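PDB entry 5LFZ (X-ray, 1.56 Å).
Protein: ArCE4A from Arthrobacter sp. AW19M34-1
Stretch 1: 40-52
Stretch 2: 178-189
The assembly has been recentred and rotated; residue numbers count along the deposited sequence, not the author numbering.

Stretch 1, residues 40-52: NRLLDELSEQHTP
Stretch 2, residues 178-189: SSVKAVPQLVSK

Two nearly parallel helices of ArCE4A, far apart in sequence, pack through a small apolar seam that is closed at its C-terminal end by one side-chain-to-backbone hydrogen bond. Together they bury 595 Å² between them.

Residues 40-48 form the last part of a helix that begins earlier in the chain. Residues 178-189 are helical throughout, and that helix extends beyond both ends of the stretch. The N-to-C directions differ by 5°, and the axes come within 9.0 Å. The register runs in step. The CA atoms of Leu-42 and Val-180 are 5.1 Å apart, those of Glu-45 and Pro-184 6.2 Å, and those of Gln-49 and Val-187 7.5 Å. These CA distances grow toward the C-terminal end, although the axes stay almost parallel.

Phi/psi values lie near -63/-41 over residues 40-47; Glu-48, the last helical residue, is at -60/-26. The second helix is kinked at Pro-184, whose ring nitrogen has no hydrogen to give to the preceding turn. Its phi/psi is still helical, at -56/-45, and its ring is C-gamma exo.

Val-183 is central to the apolar seam. Its CB points toward the first helix, with chi1 at 154° (t). Leu-42 CD1 lies 3.4 Å from Val-183 CG2, a tight contact. Leu-42 has chi1 t and chi2 p; its CB points sideways, but its end comes nearer. Leu-46, with chi1 m and chi2 t, does likewise. Leu-46 CD2 is 4.0 Å from Val-183 CG1 and 4.4 Å from Val-187 CG2, so this leucine spans two successive turns of the other helix.

Val-180 (chi1 t) is buried at the N-terminal end. Its CG2 is 4.2 Å from Leu-42 N, consistent with the close backbones here. Its CG1 is 3.9 Å from Arg-41 NE, at an oblique position to the guanidinium. Arg-41 has chi1 to chi3 of m, t and p.

Glu-45 (chi1 m, chi2 m) points its CB toward the second helix. Glu-45 CB is 3.8 Å from Val-183 CG1, and Glu-45 OE1 is 3.3 Å from Pro-184 CG. The glutamate thus packs by contact, without a hydrogen bond across the interface.

Gln-49 is the first residue to leave helical geometry, with phi/psi -115/23. Its side chain is extended, with chi1 m, chi2 t and chi3 44°. Gln-49 NE2 donates to Pro-184 O at 3.0 Å, with a nearly straight N-H...O angle of 166°. The same carbonyl accepts from Ser-188 OG (chi1 m), 3.0 Å from Pro-184 O. Gln-49 OE1 approaches Val-187 CG1 at 3.2 Å.

His-50 turns the chain with positive phi and psi, 49/50. Thr-51 then becomes extended, at -124/129, and Thr-51 N donates to Leu-46 O at 2.9 Å. Its chi1 is m. Thr-51 OG1 donates to Gln-49 O at 2.9 Å and also lies 3.3 Å from Val-187 CG1. The turn thereby brings Thr-51 against the same valine that Gln-49 touches.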

# COMPACT_ATOMS: atom_id res chain seq x y z
N ASN A 40 -6.66 -10.94 6.82
CA ASN A 40 -8.08 -11.20 6.64
C ASN A 40 -8.96 -10.45 7.64
O ASN A 40 -10.05 -9.99 7.28
CB ASN A 40 -8.35 -12.69 6.71
CG ASN A 40 -8.03 -13.37 5.40
OD1 ASN A 40 -8.83 -13.33 4.46
ND2 ASN A 40 -6.84 -13.95 5.30
N ARG A 41 -8.50 -10.31 8.88
CA ARG A 41 -9.23 -9.50 9.86
C ARG A 41 -9.25 -8.05 9.40
O ARG A 41 -10.25 -7.36 9.54
CB ARG A 41 -8.60 -9.62 11.25
CG ARG A 41 -8.88 -10.95 11.92
CD ARG A 41 -7.92 -11.22 13.06
NE ARG A 41 -8.12 -10.28 14.17
CZ ARG A 41 -7.27 -10.14 15.18
NH1 ARG A 41 -6.17 -10.88 15.22
NH2 ARG A 41 -7.53 -9.27 16.14
N LEU A 42 -8.13 -7.61 8.83
CA LEU A 42 -8.01 -6.27 8.29
C LEU A 42 -9.02 -6.07 7.15
O LEU A 42 -9.72 -5.05 7.09
CB LEU A 42 -6.58 -6.04 7.81
CG LEU A 42 -6.14 -4.70 7.26
CD1 LEU A 42 -6.70 -3.62 8.12
CD2 LEU A 42 -4.62 -4.63 7.25
N LEU A 43 -9.11 -7.05 6.26
CA LEU A 43 -10.04 -6.98 5.15
C LEU A 43 -11.48 -7.02 5.64
O LEU A 43 -12.36 -6.37 5.06
CB LEU A 43 -9.78 -8.13 4.18
CG LEU A 43 -8.51 -8.04 3.33
CD1 LEU A 43 -8.24 -9.37 2.66
CD2 LEU A 43 -8.65 -6.95 2.28
N ASP A 44 -11.72 -7.79 6.70
CA ASP A 44 -13.05 -7.85 7.30
C ASP A 44 -13.46 -6.47 7.80
O ASP A 44 -14.58 -6.02 7.54
CB ASP A 44 -13.08 -8.86 8.45
CG ASP A 44 -13.04 -10.30 7.98
OD1 ASP A 44 -13.25 -10.56 6.78
OD2 ASP A 44 -12.80 -11.18 8.83
N GLU A 45 -12.56 -5.79 8.50
CA GLU A 45 -12.86 -4.48 9.05
C GLU A 45 -13.09 -3.45 7.95
O GLU A 45 -14.01 -2.64 8.02
CB GLU A 45 -11.74 -4.00 9.98
CG GLU A 45 -11.54 -4.86 11.23
CD GLU A 45 -12.75 -4.91 12.13
OE1 GLU A 45 -13.56 -3.95 12.11
OE2 GLU A 45 -12.90 -5.90 12.88
N LEU A 46 -12.25 -3.49 6.92
CA LEU A 46 -12.39 -2.59 5.78
C LEU A 46 -13.73 -2.81 5.09
O LEU A 46 -14.41 -1.85 4.71
CB LEU A 46 -11.23 -2.77 4.80
CG LEU A 46 -9.91 -2.21 5.32
CD1 LEU A 46 -8.77 -2.66 4.41
CD2 LEU A 46 -9.97 -0.69 5.39
N SER A 47 -14.11 -4.07 4.94
CA SER A 47 -15.40 -4.43 4.36
C SER A 47 -16.56 -3.87 5.17
O SER A 47 -17.52 -3.33 4.61
CB SER A 47 -15.52 -5.95 4.26
OG SER A 47 -16.81 -6.32 3.78
N GLU A 48 -16.47 -3.97 6.50
CA GLU A 48 -17.54 -3.53 7.37
C GLU A 48 -17.83 -2.04 7.22
O GLU A 48 -18.95 -1.59 7.45
CB GLU A 48 -17.21 -3.86 8.83
CG GLU A 48 -17.45 -5.33 9.18
CD GLU A 48 -16.95 -5.70 10.56
OE1 GLU A 48 -16.29 -6.76 10.69
OE2 GLU A 48 -17.21 -4.94 11.52
N GLN A 49 -16.83 -1.27 6.81
CA GLN A 49 -17.04 0.16 6.61
C GLN A 49 -16.88 0.57 5.15
O GLN A 49 -16.61 1.74 4.86
CB GLN A 49 -16.10 0.96 7.49
CG GLN A 49 -16.27 0.65 8.97
CD GLN A 49 -15.56 1.64 9.86
OE1 GLN A 49 -15.63 2.85 9.65
NE2 GLN A 49 -14.88 1.13 10.88
N HIS A 50 -17.06 -0.39 4.24
CA HIS A 50 -17.10 -0.15 2.80
C HIS A 50 -15.92 0.71 2.35
O HIS A 50 -16.08 1.71 1.65
CB HIS A 50 -18.42 0.51 2.41
CG HIS A 50 -18.63 0.64 0.93
ND1 HIS A 50 -18.95 1.84 0.33
CD2 HIS A 50 -18.55 -0.28 -0.06
CE1 HIS A 50 -19.06 1.65 -0.98
NE2 HIS A 50 -18.83 0.38 -1.24
N THR A 51 -14.72 0.32 2.77
CA THR A 51 -13.54 1.12 2.51
C THR A 51 -12.48 0.32 1.77
O THR A 51 -12.14 -0.78 2.18
CB THR A 51 -12.94 1.65 3.82
OG1 THR A 51 -13.86 2.57 4.43
CG2 THR A 51 -11.62 2.35 3.55
N PRO A 52 -11.98 0.88 0.65
CA PRO A 52 -10.89 0.25 -0.09
C PRO A 52 -9.53 0.67 0.44
O PRO A 52 -9.41 1.73 1.05
CB PRO A 52 -11.09 0.77 -1.51
CG PRO A 52 -11.61 2.17 -1.28
CD PRO A 52 -12.43 2.12 0.00
N SER A 178 -1.98 -4.35 15.78
CA SER A 178 -2.42 -2.98 16.01
C SER A 178 -3.07 -2.36 14.78
O SER A 178 -3.94 -1.52 14.91
CB SER A 178 -1.26 -2.11 16.50
OG SER A 178 -0.15 -2.14 15.64
N SER A 179 -2.69 -2.80 13.58
CA SER A 179 -3.36 -2.31 12.38
C SER A 179 -4.82 -2.77 12.31
O SER A 179 -5.70 -2.00 11.92
CB SER A 179 -2.60 -2.75 11.13
OG SER A 179 -1.33 -2.12 11.11
N VAL A 180 -5.07 -4.01 12.70
CA VAL A 180 -6.43 -4.53 12.79
C VAL A 180 -7.26 -3.71 13.77
O VAL A 180 -8.39 -3.33 13.47
CB VAL A 180 -6.44 -6.00 13.23
CG1 VAL A 180 -7.87 -6.49 13.42
CG2 VAL A 180 -5.73 -6.86 12.20
N LYS A 181 -6.69 -3.43 14.94
CA LYS A 181 -7.40 -2.69 15.97
C LYS A 181 -7.53 -1.21 15.61
O LYS A 181 -8.49 -0.55 16.02
CB LYS A 181 -6.69 -2.85 17.31
CG LYS A 181 -6.82 -4.25 17.90
CD LYS A 181 -6.05 -4.40 19.20
CE LYS A 181 -6.76 -5.33 20.18
NZ LYS A 181 -7.84 -6.11 19.53
N ALA A 182 -6.58 -0.69 14.84
CA ALA A 182 -6.61 0.72 14.46
C ALA A 182 -7.66 1.02 13.41
O ALA A 182 -8.29 2.07 13.44
CB ALA A 182 -5.25 1.16 13.95
N VAL A 183 -7.84 0.11 12.46
CA VAL A 183 -8.62 0.43 11.27
C VAL A 183 -10.07 0.87 11.51
O VAL A 183 -10.49 1.86 10.91
CB VAL A 183 -8.59 -0.74 10.28
CG1 VAL A 183 -9.83 -0.73 9.38
CG2 VAL A 183 -7.35 -0.61 9.45
N PRO A 184 -10.83 0.17 12.38
CA PRO A 184 -12.21 0.63 12.58
C PRO A 184 -12.28 2.09 13.01
O PRO A 184 -13.07 2.85 12.46
CB PRO A 184 -12.72 -0.29 13.69
CG PRO A 184 -11.91 -1.52 13.55
CD PRO A 184 -10.55 -1.04 13.17
N GLN A 185 -11.43 2.47 13.95
CA GLN A 185 -11.41 3.84 14.43
C GLN A 185 -10.82 4.81 13.39
O GLN A 185 -11.31 5.93 13.23
CB GLN A 185 -10.61 3.93 15.73
CG GLN A 185 -10.59 5.31 16.34
CD GLN A 185 -9.80 5.38 17.63
OE1 GLN A 185 -9.76 6.42 18.29
NE2 GLN A 185 -9.16 4.27 18.00
N LEU A 186 -9.77 4.37 12.70
CA LEU A 186 -9.10 5.23 11.73
C LEU A 186 -10.05 5.62 10.59
O LEU A 186 -10.12 6.78 10.20
CB LEU A 186 -7.85 4.54 11.18
CG LEU A 186 -7.13 5.37 10.11
CD1 LEU A 186 -6.83 6.77 10.65
CD2 LEU A 186 -5.86 4.70 9.64
N VAL A 187 -10.78 4.64 10.07
CA VAL A 187 -11.74 4.89 9.01
C VAL A 187 -12.84 5.84 9.48
O VAL A 187 -13.17 6.81 8.80
CB VAL A 187 -12.36 3.59 8.49
CG1 VAL A 187 -13.46 3.87 7.49
CG2 VAL A 187 -11.28 2.71 7.87
N SER A 188 -13.40 5.55 10.65
CA SER A 188 -14.46 6.39 11.22
C SER A 188 -14.02 7.84 11.34
O SER A 188 -14.73 8.75 10.94
CB SER A 188 -14.89 5.87 12.59
OG SER A 188 -15.52 4.60 12.47
N LYS A 189 -12.83 8.04 11.89
CA LYS A 189 -12.33 9.39 12.10
C LYS A 189 -11.96 10.10 10.80
O LYS A 189 -12.18 11.31 10.68
CB LYS A 189 -11.13 9.37 13.05
CG LYS A 189 -11.53 9.23 14.52
CD LYS A 189 -10.33 9.19 15.45
CE LYS A 189 -10.77 9.10 16.90
NZ LYS A 189 -11.44 10.34 17.35